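PDB 4CGU: protein interacting with Hsp90 1 from Saccharomyces cerevisiae, which takes part in pre-rRNA processing and is required for the interaction of NOP58 with snoRNA. Local coordinates for residues P79-K84 / I99-P104; L95-E100 / L128-P133. All blocks are in the same frame, centred on the assembly; numbering follows the deposited sequence. Where two conformers were deposited one is given.

Contact 1: residues P79-K84 / I99-P104; sequences PEYEVK and IENKAP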
ATOM      1  N   PRO B  79     -14.337  25.459  -3.837  1.00 48.65           N
ATOM      2  CA  PRO B  79     -15.158  24.258  -3.655  1.00 40.03           C
ATOM      3  C   PRO B  79     -15.814  24.225  -2.281  1.00 38.02           C
ATOM      4  O   PRO B  79     -15.260  24.734  -1.313  1.00 42.51           O
ATOM      5  CB  PRO B  79     -14.141  23.118  -3.788  1.00 36.79           C
ATOM      6  CG  PRO B  79     -12.849  23.723  -3.372  1.00 44.72           C
ATOM      7  CD  PRO B  79     -12.898  25.143  -3.875  1.00 42.91           C
ATOM      8  N   GLU B  80     -16.998  23.632  -2.210  1.00 32.97           N
ATOM      9  CA  GLU B  80     -17.693  23.458  -0.950  1.00 26.26           C
ATOM     10  C   GLU B  80     -17.904  21.969  -0.723  1.00 28.86           C
ATOM     11  O   GLU B  80     -18.890  21.396  -1.189  1.00 26.56           O
ATOM     12  CB  GLU B  80     -19.039  24.184  -0.990  1.00 27.35           C
ATOM     13  CG  GLU B  80     -19.838  24.095   0.298  1.00 35.05           C
ATOM     14  CD  GLU B  80     -21.131  24.873   0.229  1.00 37.25           C
ATOM     15  OE1 GLU B  80     -21.349  25.571  -0.783  1.00 40.72           O
ATOM     16  OE2 GLU B  80     -21.926  24.791   1.187  1.00 38.11           O
ATOM     17  N   TYR B  81     -16.969  21.339  -0.018  1.00 22.39           N
ATOM     18  CA  TYR B  81     -17.039  19.898   0.213  1.00 22.76           C
ATOM     19  C   TYR B  81     -17.911  19.533   1.402  1.00 27.08           C
ATOM     20  O   TYR B  81     -17.878  20.192   2.437  1.00 24.88           O
ATOM     21  CB  TYR B  81     -15.643  19.303   0.415  1.00 22.29           C
ATOM     22  CG  TYR B  81     -14.694  19.524  -0.743  1.00 28.16           C
ATOM     23  CD1 TYR B  81     -14.930  18.946  -1.985  1.00 26.10           C
ATOM     24  CD2 TYR B  81     -13.555  20.307  -0.591  1.00 29.50           C
ATOM     25  CE1 TYR B  81     -14.055  19.142  -3.045  1.00 28.32           C
ATOM     26  CE2 TYR B  81     -12.679  20.510  -1.647  1.00 32.13           C
ATOM     27  CZ  TYR B  81     -12.933  19.926  -2.869  1.00 30.44           C
ATOM     28  OH  TYR B  81     -12.057  20.134  -3.912  1.00 33.02           O
ATOM     29  N   GLU B  82     -18.688  18.470   1.237  1.00 20.59           N
ATOM     30  CA  GLU B  82     -19.443  17.883   2.328  1.00 22.05           C
ATOM     31  C   GLU B  82     -19.160  16.391   2.366  1.00 29.85           C
ATOM     32  O   GLU B  82     -19.122  15.723   1.327  1.00 22.93           O
ATOM     33  CB  GLU B  82     -20.937  18.160   2.176  1.00 21.04           C
ATOM     34  CG  GLU B  82     -21.294  19.616   2.439  1.00 23.92           C
ATOM     35  CD  GLU B  82     -22.779  19.886   2.351  1.00 25.96           C
ATOM     36  OE1 GLU B  82     -23.549  18.921   2.181  1.00 26.57           O
ATOM     37  OE2 GLU B  82     -23.174  21.065   2.452  1.00 25.46           O
ATOM     38  N   VAL B  83     -18.945  15.883   3.574  1.00 23.08           N
ATOM     39  CA  VAL B  83     -18.512  14.513   3.771  1.00 16.12           C
ATOM     40  C   VAL B  83     -19.580  13.675   4.463  1.00 23.31           C
ATOM     41  O   VAL B  83     -20.220  14.121   5.421  1.00 19.90           O
ATOM     42  CB  VAL B  83     -17.228  14.475   4.618  1.00 17.03           C
ATOM     43  CG1 VAL B  83     -16.687  13.056   4.709  1.00 20.04           C
ATOM     44  CG2 VAL B  83     -16.185  15.421   4.037  1.00 18.56           C
ATOM     45  N   LYS B  84     -19.780  12.463   3.961  1.00 17.12           N
ATOM     46  CA  LYS B  84     -20.613  11.480   4.637  1.00 16.34           C
ATOM     47  C   LYS B  84     -19.784  10.229   4.855  1.00 24.11           C
ATOM     48  O   LYS B  84     -18.896   9.924   4.069  1.00 20.01           O
ATOM     49  CB  LYS B  84     -21.838  11.126   3.797  1.00 16.94           C
ATOM     50  CG  LYS B  84     -22.796  12.278   3.560  1.00 26.07           C
ATOM     51  CD  LYS B  84     -23.970  11.820   2.718  1.00 34.82           C
ATOM     52  CE  LYS B  84     -24.992  12.927   2.527  1.00 47.09           C
ATOM     53  NZ  LYS B  84     -26.109  12.483   1.648  1.00 60.24           N
ATOM     54  N   ILE B  99     -17.268  12.143  -0.525  1.00 20.42           N
ATOM     55  CA  ILE B  99     -16.915  13.551  -0.510  1.00 20.07           C
ATOM     56  C   ILE B  99     -17.559  14.213  -1.714  1.00 30.74           C
ATOM     57  O   ILE B  99     -17.283  13.848  -2.853  1.00 20.58           O
ATOM     58  CB  ILE B  99     -15.400  13.765  -0.561  1.00 25.87           C
ATOM     59  CG1 ILE B  99     -14.724  13.030   0.601  1.00 21.19           C
ATOM     60  CG2 ILE B  99     -15.077  15.261  -0.547  1.00 18.75           C
ATOM     61  CD1 ILE B  99     -13.275  13.385   0.774  1.00 25.42           C
ATOM     62  N   GLU B 100     -18.425  15.184  -1.454  1.00 23.14           N
ATOM     63  CA  GLU B 100     -19.222  15.797  -2.503  1.00 20.97           C
ATOM     64  C   GLU B 100     -18.991  17.305  -2.585  1.00 27.43           C
ATOM     65  O   GLU B 100     -19.043  18.002  -1.576  1.00 23.11           O
ATOM     66  CB  GLU B 100     -20.698  15.503  -2.237  1.00 22.90           C
ATOM     67  CG  GLU B 100     -21.634  15.991  -3.305  1.00 39.51           C
ATOM     68  CD  GLU B 100     -23.065  15.531  -3.087  1.00 54.45           C
ATOM     69  OE1 GLU B 100     -23.276  14.601  -2.277  1.00 46.36           O
ATOM     70  OE2 GLU B 100     -23.977  16.105  -3.720  1.00 52.20           O
ATOM     71  N   ASN B 101     -18.722  17.811  -3.784  1.00 20.25           N
ATOM     72  CA  ASN B 101     -18.592  19.252  -3.970  1.00 23.36           C
ATOM     73  C   ASN B 101     -19.954  19.860  -4.293  1.00 29.92           C
ATOM     74  O   ASN B 101     -20.602  19.461  -5.261  1.00 31.21           O
ATOM     75  CB  ASN B 101     -17.579  19.572  -5.072  1.00 32.50           C
ATOM     76  CG  ASN B 101     -17.185  21.047  -5.105  1.00 38.09           C
ATOM     77  OD1 ASN B 101     -17.865  21.906  -4.536  1.00 29.20           O
ATOM     78  ND2 ASN B 101     -16.080  21.343  -5.781  1.00 35.31           N
ATOM     79  N   LYS B 102     -20.379  20.823  -3.480  1.00 24.27           N
ATOM     80  CA  LYS B 102     -21.705  21.430  -3.616  1.00 34.99           C
ATOM     81  C   LYS B 102     -21.674  22.831  -4.226  1.00 29.58           C
ATOM     82  O   LYS B 102     -22.723  23.435  -4.444  1.00 27.48           O
ATOM     83  CB  LYS B 102     -22.392  21.507  -2.250  1.00 29.30           C
ATOM     84  CG  LYS B 102     -22.503  20.182  -1.526  1.00 39.36           C
ATOM     85  CD  LYS B 102     -23.698  19.385  -2.005  1.00 38.59           C
ATOM     86  CE  LYS B 102     -24.070  18.310  -0.993  1.00 48.27           C
ATOM     87  NZ  LYS B 102     -25.261  17.525  -1.416  1.00 53.94           N
ATOM     88  N   ALA B 103     -20.480  23.355  -4.482  1.00 24.40           N
ATOM     89  CA  ALA B 103     -20.349  24.707  -5.013  1.00 32.41           C
ATOM     90  C   ALA B 103     -20.864  24.773  -6.448  1.00 36.09           C
ATOM     91  O   ALA B 103     -20.450  23.982  -7.294  1.00 39.59           O
ATOM     92  CB  ALA B 103     -18.904  25.170  -4.939  1.00 28.27           C
ATOM     93  N   PRO B 104     -21.776  25.716  -6.726  1.00 43.27           N
ATOM     94  CA  PRO B 104     -22.355  25.827  -8.069  1.00 46.01           C
ATOM     95  C   PRO B 104     -21.333  26.259  -9.125  1.00 53.20           C
ATOM     96  O   PRO B 104     -21.230  25.614 -10.170  1.00 41.15           O
ATOM     97  CB  PRO B 104     -23.445  26.893  -7.897  1.00 40.86           C
ATOM     98  CG  PRO B 104     -22.998  27.702  -6.718  1.00 41.48           C
ATOM     99  CD  PRO B 104     -22.297  26.743  -5.805  1.00 35.94           C
TER
HETATM  100  O   HOH W   1     -24.230  25.596  -2.296  1.00 37.98           O

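Contact 2: residues L95-E100 / L128-P133; sequences LRILIE and LSIPLP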
ATOM      1  N   LEU B  95     -15.648   0.648   5.723  1.00 27.69           N
ATOM      2  CA  LEU B  95     -16.025   2.052   5.729  1.00 21.40           C
ATOM      3  C   LEU B  95     -16.124   2.602   4.317  1.00 23.48           C
ATOM      4  O   LEU B  95     -15.258   2.339   3.475  1.00 19.73           O
ATOM      5  CB  LEU B  95     -14.986   2.856   6.517  1.00 19.05           C
ATOM      6  CG  LEU B  95     -15.148   4.374   6.525  1.00 31.87           C
ATOM      7  CD1 LEU B  95     -16.363   4.796   7.357  1.00 23.80           C
ATOM      8  CD2 LEU B  95     -13.877   5.043   7.023  1.00 21.94           C
ATOM      9  N   ARG B  96     -17.185   3.365   4.063  1.00 16.34           N
ATOM     10  CA  ARG B  96     -17.277   4.163   2.849  1.00 20.48           C
ATOM     11  C   ARG B  96     -17.367   5.650   3.185  1.00 21.50           C
ATOM     12  O   ARG B  96     -18.158   6.055   4.033  1.00 20.15           O
ATOM     13  CB  ARG B  96     -18.486   3.766   2.007  1.00 19.95           C
ATOM     14  CG  ARG B  96     -18.634   4.615   0.752  1.00 21.86           C
ATOM     15  CD  ARG B  96     -19.975   4.406   0.081  1.00 29.06           C
ATOM     16  NE  ARG B  96     -21.069   5.026   0.825  1.00 27.29           N
ATOM     17  CZ  ARG B  96     -22.348   4.697   0.668  1.00 37.32           C
ATOM     18  NH1 ARG B  96     -22.685   3.750  -0.199  1.00 32.61           N
ATOM     19  NH2 ARG B  96     -23.289   5.307   1.379  1.00 31.38           N
ATOM     20  N   ILE B  97     -16.549   6.453   2.513  1.00 18.10           N
ATOM     21  CA  ILE B  97     -16.573   7.902   2.658  1.00 17.22           C
ATOM     22  C   ILE B  97     -17.014   8.522   1.341  1.00 22.08           C
ATOM     23  O   ILE B  97     -16.464   8.200   0.293  1.00 15.26           O
ATOM     24  CB  ILE B  97     -15.175   8.438   2.994  1.00 20.98           C
ATOM     25  CG1 ILE B  97     -14.578   7.650   4.162  1.00 19.41           C
ATOM     26  CG2 ILE B  97     -15.224   9.936   3.295  1.00 14.99           C
ATOM     27  CD1 ILE B  97     -13.110   7.901   4.370  1.00 22.49           C
ATOM     28  N   LEU B  98     -18.016   9.394   1.400  1.00 15.97           N
ATOM     29  CA  LEU B  98     -18.445  10.180   0.250  1.00 18.88           C
ATOM     30  C   LEU B  98     -18.029  11.626   0.430  1.00 26.48           C
ATOM     31  O   LEU B  98     -18.387  12.267   1.419  1.00 21.52           O
ATOM     32  CB  LEU B  98     -19.967  10.135   0.091  1.00 23.87           C
ATOM     33  CG  LEU B  98     -20.635   8.772  -0.059  1.00 31.29           C
ATOM     34  CD1 LEU B  98     -22.096   8.927  -0.461  1.00 27.89           C
ATOM     35  CD2 LEU B  98     -19.890   7.945  -1.077  1.00 37.29           C
ATOM     36  N   ILE B  99     -17.268  12.143  -0.525  1.00 20.42           N
ATOM     37  CA  ILE B  99     -16.915  13.551  -0.510  1.00 20.07           C
ATOM     38  C   ILE B  99     -17.559  14.213  -1.714  1.00 30.74           C
ATOM     39  O   ILE B  99     -17.283  13.848  -2.853  1.00 20.58           O
ATOM     40  CB  ILE B  99     -15.400  13.765  -0.561  1.00 25.87           C
ATOM     41  CG1 ILE B  99     -14.724  13.030   0.601  1.00 21.19           C
ATOM     42  CG2 ILE B  99     -15.077  15.261  -0.547  1.00 18.75           C
ATOM     43  CD1 ILE B  99     -13.275  13.385   0.774  1.00 25.42           C
ATOM     44  N   GLU B 100     -18.425  15.184  -1.454  1.00 23.14           N
ATOM     45  CA  GLU B 100     -19.222  15.797  -2.503  1.00 20.97           C
ATOM     46  C   GLU B 100     -18.991  17.305  -2.585  1.00 27.43           C
ATOM     47  O   GLU B 100     -19.043  18.002  -1.576  1.00 23.11           O
ATOM     48  CB  GLU B 100     -20.698  15.503  -2.237  1.00 22.90           C
ATOM     49  CG  GLU B 100     -21.634  15.991  -3.305  1.00 39.51           C
ATOM     50  CD  GLU B 100     -23.065  15.531  -3.087  1.00 54.45           C
ATOM     51  OE1 GLU B 100     -23.276  14.601  -2.277  1.00 46.36           O
ATOM     52  OE2 GLU B 100     -23.977  16.105  -3.720  1.00 52.20           O
ATOM     53  N   LEU B 128      -9.015  19.544   2.740  1.00 45.17           N
ATOM     54  CA  LEU B 128      -9.770  18.461   3.362  1.00 39.63           C
ATOM     55  C   LEU B 128      -8.954  17.267   3.867  1.00 34.99           C
ATOM     56  O   LEU B 128      -8.042  16.789   3.194  1.00 30.26           O
ATOM     57  CB  LEU B 128     -10.849  17.988   2.384  1.00 33.59           C
ATOM     58  CG  LEU B 128     -11.991  17.122   2.909  1.00 35.78           C
ATOM     59  CD1 LEU B 128     -12.558  17.689   4.192  1.00 33.23           C
ATOM     60  CD2 LEU B 128     -13.072  17.044   1.854  1.00 36.47           C
ATOM     61  N   SER B 129      -9.299  16.793   5.060  0.51 32.14           N
ATOM     62  CA  SER B 129      -8.679  15.604   5.631  0.51 35.98           C
ATOM     63  C   SER B 129      -9.713  14.773   6.386  0.51 36.91           C
ATOM     64  O   SER B 129     -10.539  15.312   7.121  0.51 40.14           O
ATOM     65  CB  SER B 129      -7.538  15.985   6.572  0.51 32.68           C
ATOM     66  OG  SER B 129      -8.041  16.533   7.779  0.51 42.72           O
ATOM     67  N   ILE B 130      -9.659  13.461   6.196  1.00 35.11           N
ATOM     68  CA  ILE B 130     -10.573  12.546   6.856  1.00 29.21           C
ATOM     69  C   ILE B 130      -9.789  11.654   7.799  1.00 32.08           C
ATOM     70  O   ILE B 130      -9.126  10.706   7.361  1.00 29.53           O
ATOM     71  CB  ILE B 130     -11.271  11.617   5.846  1.00 31.26           C
ATOM     72  CG1 ILE B 130     -11.604  12.365   4.555  1.00 31.38           C
ATOM     73  CG2 ILE B 130     -12.518  10.981   6.470  1.00 33.06           C
ATOM     74  CD1 ILE B 130     -12.743  13.333   4.694  1.00 37.05           C
ATOM     75  N   PRO B 131      -9.833  11.961   9.100  1.00 22.58           N
ATOM     76  CA  PRO B 131      -9.283  10.999  10.055  1.00 24.01           C
ATOM     77  C   PRO B 131     -10.103   9.726   9.950  1.00 28.38           C
ATOM     78  O   PRO B 131     -11.310   9.809   9.747  1.00 30.82           O
ATOM     79  CB  PRO B 131      -9.524  11.674  11.408  1.00 24.88           C
ATOM     80  CG  PRO B 131      -9.622  13.129  11.095  1.00 23.70           C
ATOM     81  CD  PRO B 131     -10.283  13.202   9.748  1.00 23.66           C
ATOM     82  N   LEU B 132      -9.464   8.568  10.053  1.00 26.15           N
ATOM     83  CA  LEU B 132     -10.182   7.310   9.912  1.00 26.73           C
ATOM     84  C   LEU B 132     -10.513   6.753  11.287  1.00 31.30           C
ATOM     85  O   LEU B 132      -9.741   6.937  12.226  1.00 34.55           O
ATOM     86  CB  LEU B 132      -9.350   6.310   9.108  1.00 21.13           C
ATOM     87  CG  LEU B 132      -8.918   6.776   7.713  1.00 29.85           C
ATOM     88  CD1 LEU B 132      -8.205   5.651   6.987  1.00 31.73           C
ATOM     89  CD2 LEU B 132     -10.109   7.268   6.901  1.00 29.51           C
ATOM     90  N   PRO B 133     -11.668   6.077  11.413  1.00 24.52           N
ATOM     91  CA  PRO B 133     -12.085   5.484  12.688  1.00 32.33           C
ATOM     92  C   PRO B 133     -10.978   4.586  13.227  1.00 33.34           C
ATOM     93  O   PRO B 133     -10.333   3.885  12.449  1.00 33.15           O
ATOM     94  CB  PRO B 133     -13.302   4.643  12.300  1.00 27.90           C
ATOM     95  CG  PRO B 133     -13.806   5.259  11.046  1.00 35.48           C
ATOM     96  CD  PRO B 133     -12.593   5.740  10.319  1.00 29.58           C
TER

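Contact 1: residues P79-K84 / I99-P104
Glu82 and Glu100 form an antiparallel hydrogen-bonded pair in this hairpin. Glu82 N reaches Glu100 O at 2.9 Å, and Glu100 N returns a bond to Glu82 O. Lys102 N adds a bond to Glu80 O just past the strand end.

Asn101 binds backbone with its side chain. Its CG lies anti to the backbone N (chi1 -168°). Its OD1 accepts from Glu80 N at 3.0 Å and from Ala103 N at 3.0 Å, the two donors coming from opposite faces of the amide plane. The bond from Ala103 closes an Asx turn. ND2 bonds Asp109, which also binds Tyr81 OH. An alanine here would probably leave Glu80 N and Ala103 N without their shared acceptor and the turn free to shift.

Apolar packing lies on the same face as Asn101. Tyr81 CD1 lies 4.0 Å from Ile99 CG2, and the two side chains meet obliquely.

Charged groups occupy the other face. Lys102 NZ makes a salt bridge to Glu100 OE2, while its CE lies 3.3 Å from Glu82 OE1. The lysine probably offsets the repulsion between the two carboxylates. Glu82, Glu100 and Lys102 give a charged face, while Tyr81, Val83 and Ile99 pack on Leu128 and Ile130.

Contact 2: residues L95-E100 / L128-P133
Ile99 and Leu128 meet tip to tip. In Leu128, CG stands anti to the backbone N (chi1 -165°). A chi2 of 46° then places the two methyl groups, and CD2 is the one that touches. Ile99 has CG1 anti to its carbonyl carbon and a nearly straight chi2 of -170°, which carries CD1 outward. Leu128 CD2 sits against both branches of Ile99, 3.6 Å from CG2 and 3.8 Å from CD1.

Ile130 is the next residue of its segment to touch strand 95-101. Its CD1 meets Ile99 CD1 tip to tip at 4.0 Å. Its other branch, CG2, lies 3.8 Å from Ile97 CD1. Here the two isoleucine side chains slide past each other in opposite directions. Ile130 thus spans two successive inward residues of strand 95-101.

Ile97 CD1 has a second neighbour, Leu132 CD2, at 4.0 Å. These two side chains cross at about a right angle. At the far end Leu95 and Pro133 approach tip to tip, with Leu95 CD2 3.6 Å from Pro133 CD. The proline ring meets the leucine through its CD and CG atoms.

The contact is wholly apolar. Ile97 CA and Ile130 CA are 8.7 Å apart, and side chains alone bridge the two backbones. Leu95, Ile97 and Ile99, every second residue of the strand, point toward the facing segment. Val83 packs on Ile97 and Ile156 touches it from strand 153-157, so neighbouring strands extend the apolar layer.

Two strands face each other across a hydrophobic core, each belonging to a different antiparallel sheet. This is the packing of a beta sandwich, in keeping with the CS domain and its HSP20-like fold.

In the fold
Contact 1 joins neighbouring strands within one sheet, and contact 2 joins that sheet to the opposing one. Their centres are about 12 Å apart. Both use strand 95-101 and share Ile99 and Glu100, but only Ile99 works in both: it packs on its hairpin neighbour and on the facing sheet. The hairpin pairing continues where Lys84 O lies 2.9 Å from Leu98 N, a probable hydrogen bond. Side chains also link the two contacts directly. Tyr81 CB lies 3.7 Å from Leu128 CD2, and Val83 CG1 lies 3.7 Å from Ile97 CG2. The hairpin's inner face thus runs into the core of the C-terminal CS domain.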